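Local structure of polyisoprenyl-teichoic acid--peptidoglycan teichoic acid transferase TagV (Bacillus subtilis, 6UF3) at residues R155-F158 against G159-R163; N198-I201 against T202-L205; L246-V249 against R250-Q254. The protein belongs to the LytR-CpsA-Psr family of bacterial cell-envelope proteins and folds as a mixed beta sheet flanked by helices. All coordinates share one frame; numbering follows the deposited sequence.

Overall arrangement
Three short-range contacts show how the side-chain chemistry of a helix varies with its place in the fold. Contacts 1 and 2 are both surface starts of helices, 158-177 and 201-210, where a loop turns into the first helical residues; their centres lie about 30 Å apart, on opposite sides of the chain's centre. Contact 3 sits within helix 243-257, is partly buried, and lies about 22 Å and 27 Å from them, centre to centre. None touches another. Contact 1 has an amide and a carboxylate across the first turn, contact 2 a glutamate turned back on a loop N-H, and contact 3 a salt bridge, a hydroxyl on a carbonyl, and an aliphatic pair facing the sheet.

Contact 1. Residues R155-F158 against G159-R163; sequences RGDF and GRNDR
With CG lying between the backbone N and the carbonyl carbon (chi1 63°), Asp157 raises its carboxylate beside the start of helix 158-177, while Asn161, its CG anti to the carbonyl carbon, sends its amide back along the helix to meet it. Asn161 ND2 then faces two acceptors of one residue. Asn161 ND2 lies 2.7 Å from Asp157 OD2, in a bond that is weak, its angle at hydrogen only 126°. The carboxylate and amide planes stand 70° apart. Asn161 ND2 is also 2.9 Å from Asp157 O, which it approaches from above the carbonyl plane. Asp157 O accepts the helical bond from Asn161 N, also at 2.9 Å, and so takes two bonds from Asn161. One step on, Asp162 N binds Phe158 O at 2.9 Å and continues the turn. Asp157 occupies the N-cap position, yet its side chain makes no capping bond; OD2 has its stronger bond from Arg47 N, with the weak one from Asn161 ND2 beside it. Asn161 OD1 makes a weak bond to Ser44 OG. Arg160 runs away in an extended chain to the carbonyl of Arg148. The amide of the buried Asn161 thus has partners at both ends, though two of its three bonds are weak, and the Asp157 carboxylate ties the first turn to the loop after strand 39-44.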
# COMPACT_ATOMS: atom_id res chain seq x y z
N ARG A 155 -5.68 -5.10 -18.40
CA ARG A 155 -5.76 -3.73 -18.91
C ARG A 155 -5.58 -2.71 -17.79
O ARG A 155 -6.25 -1.67 -17.76
CB ARG A 155 -7.09 -3.51 -19.62
N GLY A 156 -4.68 -3.00 -16.86
CA GLY A 156 -4.38 -2.10 -15.76
C GLY A 156 -5.17 -2.43 -14.51
O GLY A 156 -6.08 -3.26 -14.50
N ASP A 157 -4.81 -1.74 -13.43
CA ASP A 157 -5.42 -1.97 -12.12
C ASP A 157 -5.76 -0.64 -11.44
O ASP A 157 -5.63 -0.51 -10.22
CB ASP A 157 -4.50 -2.82 -11.24
CG ASP A 157 -3.17 -2.14 -10.94
OD1 ASP A 157 -2.78 -1.22 -11.71
OD2 ASP A 157 -2.51 -2.50 -9.95
N PHE A 158 -6.21 0.35 -12.21
CA PHE A 158 -6.32 1.70 -11.66
C PHE A 158 -7.42 1.80 -10.61
O PHE A 158 -7.21 2.35 -9.53
CB PHE A 158 -6.55 2.73 -12.77
CG PHE A 158 -6.51 4.15 -12.28
CD1 PHE A 158 -5.30 4.78 -12.06
CD2 PHE A 158 -7.68 4.84 -12.01
CE1 PHE A 158 -5.26 6.09 -11.60
CE2 PHE A 158 -7.65 6.15 -11.55
CZ PHE A 158 -6.43 6.77 -11.34
N GLY A 159 -8.61 1.29 -10.93
CA GLY A 159 -9.70 1.32 -9.95
C GLY A 159 -9.38 0.52 -8.70
O GLY A 159 -9.72 0.92 -7.58
N ARG A 160 -8.71 -0.63 -8.87
CA ARG A 160 -8.22 -1.40 -7.74
C ARG A 160 -7.30 -0.57 -6.86
O ARG A 160 -7.44 -0.56 -5.63
CB ARG A 160 -7.49 -2.65 -8.23
CG ARG A 160 -8.29 -3.93 -8.20
CD ARG A 160 -7.47 -5.08 -8.77
NE ARG A 160 -8.07 -6.38 -8.51
CZ ARG A 160 -7.60 -7.53 -8.98
NH1 ARG A 160 -8.21 -8.68 -8.70
NH2 ARG A 160 -6.50 -7.54 -9.73
N ASN A 161 -6.34 0.13 -7.47
CA ASN A 161 -5.42 0.96 -6.69
C ASN A 161 -6.17 2.07 -5.97
O ASN A 161 -5.83 2.42 -4.83
CB ASN A 161 -4.35 1.55 -7.60
CG ASN A 161 -3.16 0.62 -7.78
OD1 ASN A 161 -2.03 0.97 -7.44
ND2 ASN A 161 -3.42 -0.57 -8.30
N ASP A 162 -7.19 2.63 -6.61
CA ASP A 162 -7.99 3.67 -5.97
C ASP A 162 -8.66 3.13 -4.72
O ASP A 162 -8.60 3.74 -3.65
CB ASP A 162 -9.02 4.22 -6.95
CG ASP A 162 -9.58 5.55 -6.50
OD1 ASP A 162 -10.31 5.58 -5.49
OD2 ASP A 162 -9.28 6.57 -7.16
N ARG A 163 -9.31 1.97 -4.83
CA ARG A 163 -9.99 1.38 -3.68
C ARG A 163 -9.00 0.95 -2.59
O ARG A 163 -9.32 1.06 -1.39
CB ARG A 163 -10.86 0.20 -4.12
CG ARG A 163 -12.14 0.63 -4.82
CD ARG A 163 -12.94 -0.55 -5.33
NE ARG A 163 -12.79 -0.73 -6.77
CZ ARG A 163 -12.10 -1.72 -7.34
NH1 ARG A 163 -11.49 -2.63 -6.59
NH2 ARG A 163 -12.02 -1.80 -8.66

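Contact 2. Residues N198-I201 against T202-L205; sequences NIRI and TEGL
This is a helix-start contact at the protein surface, in which Glu203 reaches back to Arg200, where the loop after strand 196-197 enters helix 201-210. Its central bond runs from Arg200 N to Glu203 OE1 at 2.8 Å and is nearly straight, 173° at the hydrogen. The oxygen is met on its anti side, with the donor 25° out of the carboxylate plane. Glu203 sets this up with CG anti to the carbonyl carbon (chi1 -66°) and an extended chain beyond it, which carries the carboxylate back to the N-H of Arg200. Glu203 OE1 also lies 3.4 Å from Ile199 CA, and the CG2 branch of Ile199 crosses the glutamate chain, 4.1 Å from Glu203 CB. The other oxygen, OE2, forms a salt bridge with Lys90 of strand 90-94, and the same lysine bonds the carbonyl of Asn198, so that one ammonium group joins the carboxylate to the loop.

Behind the carboxylate the backbone settles into regular helix. Gly204 N bonds Arg200 O at 3.0 Å, and Leu205 N bonds Ile201 O at 2.9 Å. The latter pair also touches through side chains that cross at an angle, Ile201 CG2 lying 4.0 Å from Leu205 CD1. Both also touch Asp185 of helix 181-191, whereas Ile199 packs on Lys90 and Val92 of strand 90-94. A residue three past the N-cap whose side chain accepts the N-cap's own backbone N-H supplies the return half of a capping box, the arrangement by which a helix N-terminus is commonly closed; here the arginine at the N-cap cannot give the reciprocal side-chain acceptor.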
# COMPACT_ATOMS: atom_id res chain seq x y z
N ASN A 198 8.33 -4.68 10.34
CA ASN A 198 9.38 -4.25 11.25
C ASN A 198 9.00 -2.99 12.02
O ASN A 198 9.87 -2.34 12.61
CB ASN A 198 10.70 -4.03 10.51
CG ASN A 198 10.66 -2.84 9.57
OD1 ASN A 198 9.61 -2.45 9.07
ND2 ASN A 198 11.83 -2.28 9.29
N ILE A 199 7.71 -2.64 12.04
CA ILE A 199 7.19 -1.60 12.91
C ILE A 199 6.86 -2.25 14.24
O ILE A 199 6.12 -3.23 14.28
CB ILE A 199 5.95 -0.93 12.31
CG1 ILE A 199 6.28 -0.34 10.93
CG2 ILE A 199 5.40 0.15 13.27
CD1 ILE A 199 5.06 0.30 10.26
N ARG A 200 7.40 -1.70 15.32
CA ARG A 200 7.15 -2.23 16.65
C ARG A 200 5.89 -1.60 17.22
O ARG A 200 5.42 -0.56 16.76
CB ARG A 200 8.33 -1.96 17.58
CG ARG A 200 9.40 -3.03 17.50
CD ARG A 200 10.78 -2.43 17.33
NE ARG A 200 11.80 -3.47 17.23
CZ ARG A 200 13.06 -3.32 17.63
NH1 ARG A 200 13.92 -4.32 17.49
NH2 ARG A 200 13.46 -2.17 18.16
N ILE A 201 5.32 -2.28 18.22
CA ILE A 201 4.10 -1.77 18.85
C ILE A 201 4.33 -0.37 19.40
O ILE A 201 3.51 0.54 19.20
CB ILE A 201 3.62 -2.75 19.93
CG1 ILE A 201 3.01 -3.99 19.29
CG2 ILE A 201 2.64 -2.06 20.88
CD1 ILE A 201 1.81 -3.70 18.41
N THR A 202 5.46 -0.16 20.08
CA THR A 202 5.77 1.15 20.65
C THR A 202 5.88 2.21 19.57
O THR A 202 5.43 3.35 19.76
CB THR A 202 7.06 1.08 21.47
OG1 THR A 202 8.08 0.45 20.69
CG2 THR A 202 6.84 0.29 22.74
N GLU A 203 6.46 1.87 18.42
CA GLU A 203 6.53 2.83 17.33
C GLU A 203 5.15 3.18 16.81
O GLU A 203 4.87 4.34 16.49
CB GLU A 203 7.40 2.28 16.20
CG GLU A 203 8.84 2.11 16.57
CD GLU A 203 9.62 1.44 15.45
OE1 GLU A 203 9.05 0.52 14.82
OE2 GLU A 203 10.77 1.85 15.19
N GLY A 204 4.28 2.18 16.70
CA GLY A 204 2.93 2.44 16.22
C GLY A 204 2.13 3.31 17.19
O GLY A 204 1.39 4.20 16.77
N LEU A 205 2.28 3.06 18.49
CA LEU A 205 1.62 3.90 19.48
C LEU A 205 2.15 5.32 19.43
O LEU A 205 1.38 6.29 19.53
CB LEU A 205 1.79 3.30 20.88
CG LEU A 205 1.15 1.92 21.02
CD1 LEU A 205 1.35 1.37 22.41
CD2 LEU A 205 -0.32 1.98 20.66

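Contact 3. Residues L246-V249 against R250-Q254; sequences LEKV and RKTLQ
Lys248 O is gripped twice by Thr252, within one turn of helix 243-257. Thr252 N donates to Lys248 O at 2.9 Å. Thr252 OG1 donates to Lys248 O at 2.8 Å, from the opposite face of the carbonyl plane. OG1 can do so because it stands anti to the carbonyl carbon (chi1 -60°), beside its own N, which turns it back down the helix. A water completes the group: it donates to Thr252 OG1 and accepts from Lys248 NZ at 3.0 Å, bridging the bent lysine chain to the hydroxyl.

On another flank, Glu247 and Arg250 form a salt bridge. Glu247 OE2 lies 2.6 Å from Arg250 NH1, at the edge of the guanidinium and near its plane, but the hydrogen bond within the bridge is weak, with an angle of 123° and the carboxylate and guanidinium planes 75° apart. The arginine chain is extended from CG to NE, and Leu246 CD2 rests over one guanidinium face, toward its rim, 3.7 Å from Arg250 NH2. Arg250 NE bonds the carbonyl of Phe83, at the end of helix 72-84, which gives the group a second hold. Toward the sheet, Val249 and Leu253 lie side by side and point the same way, with Val249 CG1 4.0 Å from Leu253 CD1; both pack on Leu43 of strand 39-44. The aliphatic pair thus packs on the sheet, which Thr252 also touches, while the guanidinium is fixed by a carboxylate, a carbonyl and a leucine methyl, and its charge is probably partly offset by Glu247 of the same helix.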
# COMPACT_ATOMS: atom_id res chain seq x y z
N LEU A 246 8.03 10.96 -13.05
CA LEU A 246 8.72 10.17 -12.03
C LEU A 246 9.83 10.98 -11.38
O LEU A 246 10.06 10.87 -10.18
CB LEU A 246 9.27 8.88 -12.65
CG LEU A 246 10.06 7.96 -11.72
CD1 LEU A 246 9.21 7.50 -10.54
CD2 LEU A 246 10.62 6.75 -12.49
N GLU A 247 10.52 11.82 -12.16
CA GLU A 247 11.56 12.65 -11.57
C GLU A 247 10.96 13.63 -10.57
O GLU A 247 11.54 13.88 -9.51
CB GLU A 247 12.35 13.39 -12.66
CG GLU A 247 13.42 12.54 -13.33
CD GLU A 247 14.33 11.82 -12.33
OE1 GLU A 247 14.73 12.43 -11.32
OE2 GLU A 247 14.63 10.63 -12.56
N LYS A 248 9.77 14.19 -10.89
CA LYS A 248 9.12 15.09 -9.93
C LYS A 248 8.66 14.34 -8.68
O LYS A 248 8.79 14.85 -7.56
CB LYS A 248 7.95 15.82 -10.60
CG LYS A 248 7.22 16.82 -9.71
CD LYS A 248 8.13 17.95 -9.29
CE LYS A 248 7.37 19.08 -8.62
NZ LYS A 248 8.31 20.15 -8.21
N VAL A 249 8.08 13.16 -8.84
CA VAL A 249 7.66 12.36 -7.68
C VAL A 249 8.87 12.07 -6.80
O VAL A 249 8.80 12.19 -5.56
CB VAL A 249 6.97 11.06 -8.12
CG1 VAL A 249 6.84 10.10 -6.93
CG2 VAL A 249 5.61 11.34 -8.71
N ARG A 250 9.97 11.63 -7.41
CA ARG A 250 11.20 11.37 -6.68
C ARG A 250 11.62 12.60 -5.87
O ARG A 250 11.88 12.50 -4.67
CB ARG A 250 12.32 10.96 -7.64
CG ARG A 250 12.17 9.58 -8.23
CD ARG A 250 13.26 9.32 -9.28
NE ARG A 250 13.26 7.91 -9.67
CZ ARG A 250 13.97 7.44 -10.69
NH1 ARG A 250 14.72 8.26 -11.43
NH2 ARG A 250 13.91 6.15 -10.97
N LYS A 251 11.68 13.76 -6.52
CA LYS A 251 12.13 14.96 -5.83
C LYS A 251 11.18 15.33 -4.70
O LYS A 251 11.62 15.77 -3.63
CB LYS A 251 12.26 16.13 -6.82
CG LYS A 251 13.64 16.26 -7.44
CD LYS A 251 13.83 17.61 -8.10
CE LYS A 251 13.22 17.64 -9.49
NZ LYS A 251 13.98 16.82 -10.46
N THR A 252 9.88 15.14 -4.91
CA THR A 252 8.90 15.48 -3.88
C THR A 252 9.05 14.60 -2.65
O THR A 252 9.05 15.09 -1.52
CB THR A 252 7.50 15.37 -4.47
OG1 THR A 252 7.39 16.27 -5.58
CG2 THR A 252 6.44 15.73 -3.42
N LEU A 253 9.19 13.29 -2.87
CA LEU A 253 9.35 12.36 -1.74
C LEU A 253 10.69 12.58 -1.04
O LEU A 253 10.76 12.55 0.20
CB LEU A 253 9.25 10.92 -2.24
CG LEU A 253 7.88 10.51 -2.78
CD1 LEU A 253 7.87 9.07 -3.24
CD2 LEU A 253 6.78 10.76 -1.74
N GLN A 254 11.75 12.81 -1.81
CA GLN A 254 13.06 13.13 -1.23
C GLN A 254 13.00 14.36 -0.35
O GLN A 254 13.54 14.37 0.76
CB GLN A 254 14.07 13.33 -2.36
CG GLN A 254 14.45 12.03 -3.03
CD GLN A 254 15.08 12.24 -4.39
OE1 GLN A 254 15.26 13.37 -4.85
NE2 GLN A 254 15.44 11.13 -5.04
O HOH W 1 8.92 18.70 -5.61